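Local atomic coordinates of retinol dehydratase (Spodoptera frugiperda, PDB entry 1FMJ), a protein that dehydrates retinol, binds adenosine-3'-5'-diphosphate and calcium, and belongs to the sulfotransferase family, whose sulfate-transfer activity it probably shares. Residues A[168-171]-A[172-176]; A[47-50]-A[51-55]; A[282-285]-A[286-290]; A[79-82]-A[83-87]; A[296-300]-A[301-305]. All coordinates share one frame; numbering follows the deposited sequence.

How the interactions relate
All five contacts are local and follow one another along the chain, so none nests in or crosses another. Interaction 2 (47-55) comes first, turning the chain from strand 43-46 into helix 53-57. Interaction 4 (79-87) runs along helix 76-87, and interaction 1 (168-176) closes a turn between the parallel strands 160-163 and 179-184. Interaction 3 (282-290) caps helix 284-288 beside the nucleotide, and interaction 5 (296-305) folds the following loop near retinol. Two pairs meet in space: Tyr49 OH lies 4.1 Å from Leu169 CB, joining interactions 2 and 1, while Leu282 CD1 lies 3.2 Å from Leu82 CD2, packing interaction 3 on interaction 4.

Interaction 1: residues A[168-171]-A[172-176]; sequences SLMP and PNMLD
Pro171 and Met174 close a type II beta turn in the loop between strands 160-163 and 179-184, with Pro172 and Asn173 at its corners. The polar part is a backbone bond: Met174 N donates to Pro171 O over 2.9 Å. It is bent, with 131° at the hydrogen, and the donor stands above the carbonyl plane. Pro172 suits the first corner because its ring restrains phi, and Asn173 takes the positive phi of 69° that the second corner demands; both corner residues face solvent. One further backbone bond, from Asp176 N to Asn173 O, carries the chain into the next bend.

The remaining contacts are apolar. Across the mouth of the turn Pro171 CB lies 4.0 Å from Met174 CB. Met174 CG is tucked between its own backbone N and carbonyl carbon (chi1 67°), which places it 3.3 Å from Pro171 O and sends the thioether back toward Met170. The two methionine chains cross obliquely, and both rest on Met180 of strand 179-184, while Leu61 also touches Met174. Met174 SD is thus lodged against both ends of its neighbour's side chain, 3.6 Å from Met170 CB and equally 3.6 Å from Met170 CE.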
# COMPACT_ATOMS: atom_id res chain seq x y z
N SER A 168 12.11 -0.91 -8.43
CA SER A 168 13.02 -1.93 -8.96
C SER A 168 12.37 -3.25 -9.38
O SER A 168 12.98 -4.05 -10.09
CB SER A 168 14.14 -2.21 -7.96
OG SER A 168 13.64 -2.73 -6.76
N LEU A 169 11.13 -3.49 -8.95
CA LEU A 169 10.44 -4.71 -9.33
C LEU A 169 9.51 -4.45 -10.51
O LEU A 169 8.90 -5.35 -11.06
CB LEU A 169 9.63 -5.28 -8.15
CG LEU A 169 10.51 -5.67 -6.96
CD1 LEU A 169 9.67 -6.33 -5.87
CD2 LEU A 169 11.60 -6.62 -7.44
N MET A 170 9.41 -3.19 -10.90
CA MET A 170 8.56 -2.83 -12.03
C MET A 170 9.47 -2.44 -13.19
O MET A 170 10.67 -2.23 -13.00
CB MET A 170 7.61 -1.70 -11.65
CG MET A 170 6.59 -2.14 -10.58
SD MET A 170 5.28 -0.95 -10.22
CE MET A 170 6.24 0.41 -9.54
N PRO A 171 8.91 -2.36 -14.41
CA PRO A 171 9.68 -2.01 -15.60
C PRO A 171 10.62 -0.83 -15.45
O PRO A 171 10.20 0.27 -15.09
CB PRO A 171 8.60 -1.74 -16.65
CG PRO A 171 7.55 -2.73 -16.27
CD PRO A 171 7.50 -2.60 -14.76
N PRO A 172 11.92 -1.04 -15.69
CA PRO A 172 12.85 0.08 -15.57
C PRO A 172 12.44 1.06 -16.66
O PRO A 172 11.99 0.65 -17.73
CB PRO A 172 14.21 -0.56 -15.81
CG PRO A 172 13.90 -1.73 -16.68
CD PRO A 172 12.64 -2.27 -16.06
N ASN A 173 12.59 2.35 -16.39
CA ASN A 173 12.20 3.35 -17.36
C ASN A 173 10.68 3.38 -17.53
O ASN A 173 10.17 3.96 -18.49
CB ASN A 173 12.86 3.07 -18.71
CG ASN A 173 14.36 2.93 -18.60
OD1 ASN A 173 15.05 3.83 -18.13
ND2 ASN A 173 14.88 1.79 -19.04
N MET A 174 9.95 2.76 -16.61
CA MET A 174 8.49 2.77 -16.69
C MET A 174 8.00 4.22 -16.70
O MET A 174 6.98 4.54 -17.32
CB MET A 174 7.86 2.00 -15.52
CG MET A 174 8.04 2.64 -14.14
SD MET A 174 7.20 1.70 -12.81
CE MET A 174 5.48 2.04 -13.23
N LEU A 175 8.74 5.09 -16.03
CA LEU A 175 8.38 6.50 -15.95
C LEU A 175 8.52 7.24 -17.28
O LEU A 175 8.08 8.39 -17.41
CB LEU A 175 9.21 7.19 -14.86
CG LEU A 175 9.02 6.68 -13.43
CD1 LEU A 175 9.92 7.46 -12.48
CD2 LEU A 175 7.55 6.82 -13.02
N ASP A 176 9.11 6.61 -18.29
CA ASP A 176 9.22 7.25 -19.59
C ASP A 176 7.85 7.20 -20.23
O ASP A 176 7.54 7.98 -21.12
CB ASP A 176 10.19 6.51 -20.53
CG ASP A 176 11.64 6.63 -20.09
OD1 ASP A 176 12.04 7.70 -19.59
OD2 ASP A 176 12.39 5.65 -20.28

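Interaction 2: residues A[47-50]-A[51-55]; sequences RPYL and KDAAN
Tyr49 and Ala53 make the main apolar contact of this turn, Tyr49 CE2 lying 3.5 Å from Ala53 CB. With CG anti to the backbone N (chi1 -176°), the tyrosine ring extends along the chain to the alanine methyl. Of another kind is the approach of Lys51, whose aliphatic carbons lie against a carbonyl oxygen: its CG comes within 3.0 Å of Pro48 O, and the extended chain beyond runs back past that carbonyl, CE still 3.4 Å from Pro48 O.

Among polar contacts, Asp52 N donates to Tyr49 O over 2.9 Å at 163°, the donor lying above the carbonyl plane. A water bridges Tyr49 to Ala53, accepting from Tyr49 OH at 2.8 Å and donating to Ala53 O at 2.9 Å. A phenylalanine in place of Tyr49 would probably leave this water without its hydroxyl donor and break the bridge to Ala53 O. The Asp52 carboxylate bonds through OD1 to Ser147 OG and makes no capping bond.

Around the turn, Leu38 and Leu165 touch the tyrosine and Phe9 touches Ala53. The arrangement is that of a 3-10 turn leading into an alpha helix, with Asp52 at the N-cap position, in the link from strand 43-46 to helix 53-57.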
# COMPACT_ATOMS: atom_id res chain seq x y z
N ARG A 47 5.29 -15.29 -1.03
CA ARG A 47 5.73 -16.30 -1.98
C ARG A 47 4.97 -16.32 -3.32
O ARG A 47 5.59 -16.37 -4.37
CB ARG A 47 5.68 -17.69 -1.34
CG ARG A 47 6.52 -18.72 -2.07
CD ARG A 47 6.44 -20.09 -1.41
NE ARG A 47 7.46 -20.99 -1.95
CZ ARG A 47 8.76 -20.86 -1.73
NH1 ARG A 47 9.22 -19.87 -0.97
NH2 ARG A 47 9.62 -21.72 -2.27
N PRO A 48 3.63 -16.28 -3.29
CA PRO A 48 2.85 -16.29 -4.54
C PRO A 48 3.25 -15.19 -5.52
O PRO A 48 2.83 -15.20 -6.68
CB PRO A 48 1.42 -16.10 -4.04
CG PRO A 48 1.43 -16.83 -2.76
CD PRO A 48 2.73 -16.36 -2.13
N TYR A 49 4.07 -14.24 -5.07
CA TYR A 49 4.49 -13.16 -5.95
C TYR A 49 5.37 -13.67 -7.08
O TYR A 49 5.26 -13.22 -8.23
CB TYR A 49 5.25 -12.09 -5.17
CG TYR A 49 5.61 -10.91 -6.04
CD1 TYR A 49 4.64 -9.99 -6.42
CD2 TYR A 49 6.90 -10.76 -6.55
CE1 TYR A 49 4.93 -8.95 -7.30
CE2 TYR A 49 7.21 -9.71 -7.44
CZ TYR A 49 6.22 -8.82 -7.81
OH TYR A 49 6.50 -7.81 -8.71
N LEU A 50 6.25 -14.62 -6.75
CA LEU A 50 7.19 -15.17 -7.71
C LEU A 50 6.62 -15.71 -9.02
O LEU A 50 7.32 -15.78 -10.02
CB LEU A 50 8.04 -16.26 -7.03
CG LEU A 50 8.90 -15.83 -5.84
CD1 LEU A 50 9.49 -17.06 -5.16
CD2 LEU A 50 10.01 -14.90 -6.30
N LYS A 51 5.35 -16.11 -9.02
CA LYS A 51 4.76 -16.63 -10.26
C LYS A 51 4.45 -15.51 -11.27
O LYS A 51 4.23 -15.77 -12.45
CB LYS A 51 3.48 -17.42 -9.94
CG LYS A 51 2.38 -16.60 -9.27
CD LYS A 51 1.21 -17.45 -8.78
CE LYS A 51 0.14 -16.56 -8.15
NZ LYS A 51 -0.99 -17.32 -7.55
N ASP A 52 4.46 -14.26 -10.81
CA ASP A 52 4.15 -13.14 -11.70
C ASP A 52 5.21 -12.03 -11.69
O ASP A 52 5.04 -10.99 -12.33
CB ASP A 52 2.78 -12.57 -11.30
CG ASP A 52 2.18 -11.65 -12.35
OD1 ASP A 52 2.24 -11.99 -13.55
OD2 ASP A 52 1.61 -10.60 -11.98
N ALA A 53 6.31 -12.25 -10.97
CA ALA A 53 7.38 -11.24 -10.87
C ALA A 53 7.98 -10.81 -12.21
O ALA A 53 8.14 -9.62 -12.48
CB ALA A 53 8.48 -11.73 -9.94
N ALA A 54 8.33 -11.78 -13.05
CA ALA A 54 8.91 -11.48 -14.36
C ALA A 54 7.92 -10.74 -15.26
O ALA A 54 8.28 -9.77 -15.94
CB ALA A 54 9.36 -12.76 -15.03
N ASN A 55 6.67 -11.19 -15.26
CA ASN A 55 5.62 -10.56 -16.06
C ASN A 55 5.44 -9.11 -15.65
O ASN A 55 5.27 -8.23 -16.51
CB ASN A 55 4.30 -11.30 -15.88
CG ASN A 55 4.23 -12.58 -16.68
OD1 ASN A 55 3.26 -13.32 -16.59
ND2 ASN A 55 5.26 -12.85 -17.46
O HOH W 1 8.68 -7.72 -10.40
O HOH W 2 8.22 -14.85 -12.21

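Interaction 3: residues A[282-285]-A[286-290]; sequences LNFE and KFKNN. With A3P (adenosine-3'-5'-diphosphate), chain G.
The pocket for adenosine-3'-5'-diphosphate is lined here by Leu282, Phe284 and Phe287. The side chains of Leu282 and Phe287 lie alongside each other and point the same way, Leu282 CD2 3.8 Å from Phe287 CE1. Leu282 also reads the base directly: adenine N6 donates to Leu282 O over 2.8 Å in a nearly straight bond (161°). Phe287 packs against the same base, with CD2 3.2 Å from A3P N7. Phe284 turns the edge of its ring to both the adenine and the ribose, CE1 lying 3.6 Å from A3P O2'. Thr76, Thr77 and Ser193 also bond to the nucleotide.

Leu282 lies just before, and both phenylalanines within, the short helix 284-288 of the sulfotransferase fold, whose N-cap is Asn283. Asn283 OD1 accepts from Glu285 N and Lys286 N, both weakly, while Asn283 O takes Phe287 N at 2.7 Å, the donor almost in line with the carbonyl. One residue further, Lys288 N bonds to Phe284 O.

Side chains follow the same spacing. Extended throughout (chi1 -177°), Lys288 holds CB over one face of the Phe284 ring and runs out past its rim, CD 3.6 Å from Phe284 CE2, and its NZ continues to Arg312 O. At the helix end Glu285 O is gripped twice by Asn289, whose backbone N and ND2 (3.3 Å) arrive from opposite faces of the carbonyl plane. Phe287 also touches Glu81 of helix 76-87, and Ile311 packs on Phe284, Phe287 and Lys288.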
# COMPACT_ATOMS: atom_id res chain seq x y z
N LEU A 282 -12.37 15.02 1.02
CA LEU A 282 -11.42 14.15 1.69
C LEU A 282 -11.40 14.34 3.19
O LEU A 282 -10.47 13.88 3.86
CB LEU A 282 -10.01 14.36 1.15
CG LEU A 282 -9.66 14.05 -0.31
CD1 LEU A 282 -8.19 13.66 -0.35
CD2 LEU A 282 -10.50 12.91 -0.86
N ASN A 283 -12.39 15.05 3.73
CA ASN A 283 -12.45 15.26 5.17
C ASN A 283 -12.43 13.87 5.80
O ASN A 283 -13.16 12.99 5.36
CB ASN A 283 -13.74 15.99 5.54
CG ASN A 283 -13.93 16.12 7.04
OD1 ASN A 283 -14.32 15.17 7.71
ND2 ASN A 283 -13.64 17.30 7.56
N PHE A 284 -11.62 13.67 6.83
CA PHE A 284 -11.51 12.35 7.42
C PHE A 284 -12.80 11.65 7.79
O PHE A 284 -12.98 10.48 7.46
CB PHE A 284 -10.60 12.35 8.66
CG PHE A 284 -10.30 10.97 9.16
CD1 PHE A 284 -9.49 10.10 8.42
CD2 PHE A 284 -10.86 10.51 10.36
CE1 PHE A 284 -9.24 8.81 8.86
CE2 PHE A 284 -10.61 9.21 10.80
CZ PHE A 284 -9.80 8.36 10.05
N GLU A 285 -13.69 12.34 8.50
CA GLU A 285 -14.94 11.71 8.89
C GLU A 285 -15.80 11.36 7.68
O GLU A 285 -16.36 10.27 7.62
CB GLU A 285 -15.71 12.59 9.88
CG GLU A 285 -15.05 12.61 11.25
CD GLU A 285 -15.04 11.25 11.91
OE1 GLU A 285 -14.05 10.91 12.60
OE2 GLU A 285 -16.04 10.51 11.76
N LYS A 286 -15.90 12.27 6.72
CA LYS A 286 -16.69 11.99 5.53
C LYS A 286 -16.06 10.81 4.79
O LYS A 286 -16.70 9.81 4.51
CB LYS A 286 -16.75 13.21 4.60
CG LYS A 286 -17.69 13.01 3.41
CD LYS A 286 -17.67 14.18 2.43
CE LYS A 286 -18.66 13.94 1.28
NZ LYS A 286 -18.53 14.91 0.14
N PHE A 287 -14.77 10.95 4.49
CA PHE A 287 -14.04 9.90 3.78
C PHE A 287 -14.18 8.56 4.51
O PHE A 287 -14.45 7.52 3.90
CB PHE A 287 -12.56 10.29 3.68
CG PHE A 287 -11.84 9.64 2.53
CD1 PHE A 287 -12.13 10.01 1.22
CD2 PHE A 287 -10.87 8.68 2.75
CE1 PHE A 287 -11.46 9.42 0.15
CE2 PHE A 287 -10.19 8.09 1.69
CZ PHE A 287 -10.49 8.46 0.39
N LYS A 288 -14.02 8.59 5.83
CA LYS A 288 -14.11 7.39 6.64
C LYS A 288 -15.42 6.61 6.50
O LYS A 288 -15.41 5.39 6.47
CB LYS A 288 -13.88 7.73 8.12
CG LYS A 288 -13.88 6.52 9.04
CD LYS A 288 -13.31 6.88 10.40
CE LYS A 288 -13.20 5.66 11.30
NZ LYS A 288 -12.45 6.00 12.54
N ASN A 289 -16.54 7.32 6.41
CA ASN A 289 -17.84 6.66 6.26
C ASN A 289 -18.29 6.63 4.81
O ASN A 289 -19.48 6.49 4.52
CB ASN A 289 -18.89 7.37 7.12
CG ASN A 289 -18.68 7.13 8.61
OD1 ASN A 289 -18.94 6.05 9.13
ND2 ASN A 289 -18.19 8.15 9.30
N ASN A 290 -17.33 6.75 3.90
CA ASN A 290 -17.59 6.72 2.48
C ASN A 290 -17.40 5.26 2.06
O ASN A 290 -16.28 4.81 1.84
CB ASN A 290 -16.60 7.62 1.72
CG ASN A 290 -16.97 7.81 0.26
OD1 ASN A 290 -17.49 6.91 -0.39
ND2 ASN A 290 -16.68 8.99 -0.27
P1 A3P G . -3.93 5.65 10.08
O1P A3P G . -3.87 4.19 10.32
O2P A3P G . -5.24 6.20 10.47
O3P A3P G . -2.86 6.33 10.83
P2 A3P G . -3.15 3.71 2.79
O4P A3P G . -4.32 4.21 2.04
O5P A3P G . -1.91 3.88 2.01
O6P A3P G . -3.36 2.28 3.16
O5' A3P G . -3.01 4.56 4.12
C5' A3P G . -4.03 4.58 5.10
C4' A3P G . -3.77 5.68 6.14
O4' A3P G . -4.32 6.92 5.62
C3' A3P G . -4.50 5.43 7.46
O3' A3P G . -3.68 5.93 8.54
C2' A3P G . -5.81 6.13 7.21
O2' A3P G . -6.69 6.34 8.31
C1' A3P G . -5.32 7.40 6.53
N9 A3P G . -6.38 8.10 5.80
C8 A3P G . -7.31 7.61 4.90
N7 A3P G . -8.13 8.50 4.41
C5 A3P G . -7.72 9.68 5.01
C6 A3P G . -8.18 11.04 4.92
N6 A3P G . -9.20 11.42 4.15
N1 A3P G . -7.53 12.00 5.69
C2 A3P G . -6.48 11.66 6.50
N3 A3P G . -5.96 10.40 6.67
C4 A3P G . -6.63 9.46 5.89

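Interaction 4: residues A[79-82]-A[83-87]; sequences TQEL and VWLIE
Thr79 and Val83 form the tight side of this helical contact, their side chains running alongside each other on helix 76-87. Val83 CG2 lies 3.1 Å from Thr79 O and 3.9 Å from Thr79 CG2, while Val83 N bonds to that carbonyl at 168°. The valine is further enclosed by Val66 and Phe160 of the parallel sheet. Ile86 packs as closely one turn along, its CG1 3.0 Å from Leu82 O, the acceptor of its own backbone N.

Looser, though still buried, is the packing of Glu81 and Leu85, which cross with Glu81 OE1 3.8 Å from Leu85 CD1. The solvent side is that of Trp84 and Glu87, both partly exposed. The Trp84 indole leads away from residues 79-82 and meets Arg102 in a cation-pi contact; Glu87 pairs with Lys268.

The helix follows strand 66-70 and the phosphate-binding loop of the P-loop type sulfotransferase fold. The bend at chi2 (72°) brings the Glu81 carboxylate alongside the Leu85 CD1 methyl. There OE1 bonds to His281 NE2 and OE2 makes a salt bridge with Arg102: the two partners satisfy a buried carboxylate, and the arginine would be expected to favour its charged form.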
# COMPACT_ATOMS: atom_id res chain seq x y z
N THR A 79 -4.88 9.60 -2.03
CA THR A 79 -4.28 9.92 -3.30
C THR A 79 -5.06 9.31 -4.46
O THR A 79 -5.29 9.96 -5.47
CB THR A 79 -2.82 9.42 -3.36
OG1 THR A 79 -2.10 9.92 -2.23
CG2 THR A 79 -2.14 9.89 -4.64
N GLN A 80 -5.46 8.05 -4.31
CA GLN A 80 -6.22 7.39 -5.37
C GLN A 80 -7.50 8.16 -5.68
O GLN A 80 -7.86 8.32 -6.84
CB GLN A 80 -6.60 5.97 -4.97
CG GLN A 80 -5.46 4.99 -5.06
CD GLN A 80 -5.86 3.62 -4.61
OE1 GLN A 80 -6.65 2.95 -5.27
NE2 GLN A 80 -5.33 3.19 -3.48
N GLU A 81 -8.18 8.62 -4.64
CA GLU A 81 -9.43 9.35 -4.82
C GLU A 81 -9.19 10.68 -5.48
O GLU A 81 -9.89 11.04 -6.43
CB GLU A 81 -10.12 9.55 -3.47
CG GLU A 81 -11.50 10.19 -3.57
CD GLU A 81 -12.57 9.26 -4.15
OE1 GLU A 81 -13.74 9.68 -4.19
OE2 GLU A 81 -12.24 8.13 -4.55
N LEU A 82 -8.19 11.42 -4.99
CA LEU A 82 -7.86 12.72 -5.56
C LEU A 82 -7.52 12.56 -7.03
O LEU A 82 -8.08 13.25 -7.89
CB LEU A 82 -6.65 13.33 -4.83
CG LEU A 82 -6.85 13.76 -3.38
CD1 LEU A 82 -5.52 14.23 -2.80
CD2 LEU A 82 -7.90 14.86 -3.32
N VAL A 83 -6.60 11.64 -7.32
CA VAL A 83 -6.15 11.38 -8.68
C VAL A 83 -7.28 10.94 -9.61
O VAL A 83 -7.30 11.33 -10.78
CB VAL A 83 -5.05 10.28 -8.69
CG1 VAL A 83 -4.77 9.81 -10.11
CG2 VAL A 83 -3.77 10.81 -8.06
N TRP A 84 -8.22 10.15 -9.11
CA TRP A 84 -9.30 9.70 -9.97
C TRP A 84 -10.25 10.83 -10.30
O TRP A 84 -10.65 11.00 -11.45
CB TRP A 84 -10.09 8.56 -9.32
CG TRP A 84 -10.84 7.72 -10.33
CD1 TRP A 84 -10.36 6.63 -11.01
CD2 TRP A 84 -12.19 7.91 -10.77
NE1 TRP A 84 -11.33 6.14 -11.86
CE2 TRP A 84 -12.46 6.90 -11.73
CE3 TRP A 84 -13.20 8.83 -10.45
CZ2 TRP A 84 -13.70 6.79 -12.37
CZ3 TRP A 84 -14.43 8.72 -11.10
CH2 TRP A 84 -14.67 7.70 -12.04
N LEU A 85 -10.63 11.60 -9.29
CA LEU A 85 -11.55 12.70 -9.51
C LEU A 85 -10.96 13.75 -10.44
O LEU A 85 -11.65 14.27 -11.31
CB LEU A 85 -11.94 13.34 -8.17
CG LEU A 85 -12.93 12.50 -7.36
CD1 LEU A 85 -13.07 13.02 -5.93
CD2 LEU A 85 -14.27 12.50 -8.08
N ILE A 86 -9.68 14.05 -10.25
CA ILE A 86 -8.99 15.04 -11.06
C ILE A 86 -8.86 14.61 -12.52
O ILE A 86 -8.99 15.43 -13.43
CB ILE A 86 -7.60 15.35 -10.49
CG1 ILE A 86 -7.76 15.96 -9.08
CG2 ILE A 86 -6.85 16.31 -11.42
CD1 ILE A 86 -6.46 16.33 -8.40
N GLU A 87 -8.61 13.33 -12.75
CA GLU A 87 -8.48 12.81 -14.10
C GLU A 87 -9.87 12.65 -14.73
O GLU A 87 -9.99 12.56 -15.94
CB GLU A 87 -7.78 11.44 -14.11
CG GLU A 87 -6.33 11.45 -13.62
CD GLU A 87 -5.39 12.16 -14.58
OE1 GLU A 87 -5.77 13.23 -15.10
OE2 GLU A 87 -4.27 11.66 -14.80

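Interaction 5: residues A[296-300]-A[301-305]; sequences EDYRE and IGILA
Tyr298 and Ile301 fit alongside one another, the Ile301 CD1 methyl filling the angle at the rim of the tyrosine ring, in its plane and 3.5 Å from Tyr298 CD1. Ile303 CD1 comes up under Tyr298 CB at 4.2 Å, and Leu304 CG meets the same carbon at a like distance, so three branched residues mould round one tyrosine.

Leu304 is the bump beneath Arg299. Its CB sits 3.7 Å from the guanidinium plane, offset toward the rim, the two chains crossing at about a right angle. Bent at chi3 (-60°), the arginine turns its group into position to hold Glu296 side-on, NE to OE2 at 2.9 Å and NH2 to OE1, while NH1 donates in its own plane to Ala305 O at 3.1 Å. NH2 also reaches Glu308 O, and Glu296 OE1 bonds to His309. A leucine in place of Arg299 would probably leave the Glu296 carboxylate without its salt bridge and Ala305 O without this donor.

Gly302 allows the sharp turn: its positive phi (109°) would jam a side chain against the preceding carbonyl. Water bridges Arg299 O to Leu304 N. The loop lies between helices 284-288 and 325-338 in the chain; Leu138 of helix 132-142 touches Tyr298, Ile301 and Ile303, and Ile303 also lines the retinol pocket.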
# COMPACT_ATOMS: atom_id res chain seq x y z
N GLU A 296 -15.73 -1.22 3.84
CA GLU A 296 -16.69 -1.81 4.78
C GLU A 296 -17.61 -2.81 4.09
O GLU A 296 -18.33 -3.55 4.74
CB GLU A 296 -17.52 -0.71 5.46
CG GLU A 296 -16.77 0.00 6.58
CD GLU A 296 -16.42 -0.92 7.73
OE1 GLU A 296 -15.37 -0.70 8.36
OE2 GLU A 296 -17.20 -1.86 8.00
N ASP A 297 -17.57 -2.83 2.76
CA ASP A 297 -18.38 -3.74 1.97
C ASP A 297 -17.91 -5.18 2.20
O ASP A 297 -18.63 -6.13 1.91
CB ASP A 297 -18.28 -3.38 0.48
CG ASP A 297 -16.87 -2.95 0.07
OD1 ASP A 297 -16.34 -2.02 0.70
OD2 ASP A 297 -16.30 -3.53 -0.88
N TYR A 298 -16.69 -5.32 2.72
CA TYR A 298 -16.14 -6.64 2.99
C TYR A 298 -16.51 -7.18 4.37
O TYR A 298 -16.38 -8.38 4.62
CB TYR A 298 -14.61 -6.62 2.85
CG TYR A 298 -14.11 -6.51 1.43
CD1 TYR A 298 -14.56 -7.39 0.45
CD2 TYR A 298 -13.17 -5.55 1.08
CE1 TYR A 298 -14.07 -7.32 -0.86
CE2 TYR A 298 -12.67 -5.47 -0.23
CZ TYR A 298 -13.13 -6.36 -1.19
OH TYR A 298 -12.65 -6.29 -2.47
N ARG A 299 -16.97 -6.32 5.27
CA ARG A 299 -17.31 -6.81 6.60
C ARG A 299 -18.47 -7.80 6.58
O ARG A 299 -18.47 -8.76 7.35
CB ARG A 299 -17.63 -5.65 7.55
CG ARG A 299 -17.64 -6.07 9.01
CD ARG A 299 -17.69 -4.87 9.94
NE ARG A 299 -16.53 -4.00 9.76
CZ ARG A 299 -15.36 -4.16 10.36
NH1 ARG A 299 -15.16 -5.16 11.20
NH2 ARG A 299 -14.38 -3.29 10.13
N GLU A 300 -19.44 -7.58 5.69
CA GLU A 300 -20.58 -8.49 5.59
C GLU A 300 -20.10 -9.89 5.21
O GLU A 300 -20.76 -10.88 5.50
CB GLU A 300 -21.58 -7.97 4.55
CG GLU A 300 -22.82 -8.83 4.36
CD GLU A 300 -22.58 -10.07 3.51
OE1 GLU A 300 -22.11 -9.91 2.36
OE2 GLU A 300 -22.85 -11.20 3.97
N ILE A 301 -18.95 -9.96 4.55
CA ILE A 301 -18.37 -11.24 4.14
C ILE A 301 -17.84 -12.00 5.35
O ILE A 301 -17.95 -13.22 5.42
CB ILE A 301 -17.23 -11.04 3.11
CG1 ILE A 301 -17.78 -10.36 1.85
CG2 ILE A 301 -16.60 -12.38 2.76
CD1 ILE A 301 -16.74 -10.07 0.79
N GLY A 302 -17.25 -11.27 6.30
CA GLY A 302 -16.72 -11.90 7.50
C GLY A 302 -15.20 -11.93 7.60
O GLY A 302 -14.65 -12.57 8.51
N ILE A 303 -14.52 -11.23 6.70
CA ILE A 303 -13.06 -11.23 6.71
C ILE A 303 -12.38 -10.03 7.36
O ILE A 303 -11.17 -9.87 7.25
CB ILE A 303 -12.49 -11.36 5.29
CG1 ILE A 303 -13.00 -10.20 4.43
CG2 ILE A 303 -12.86 -12.70 4.71
CD1 ILE A 303 -12.23 -10.04 3.12
N LEU A 304 -13.16 -9.17 8.01
CA LEU A 304 -12.58 -8.02 8.70
C LEU A 304 -12.75 -8.24 10.19
O LEU A 304 -13.81 -8.66 10.64
CB LEU A 304 -13.30 -6.73 8.31
CG LEU A 304 -13.28 -6.27 6.85
CD1 LEU A 304 -13.89 -4.88 6.79
CD2 LEU A 304 -11.87 -6.27 6.29
N ALA A 305 -11.71 -7.95 10.96
CA ALA A 305 -11.76 -8.13 12.41
C ALA A 305 -12.56 -7.04 13.09
O ALA A 305 -12.52 -5.87 12.68
CB ALA A 305 -10.34 -8.15 12.97
O HOH W 3 -16.04 -9.01 8.84
O HOH W 4 -16.03 -7.67 11.82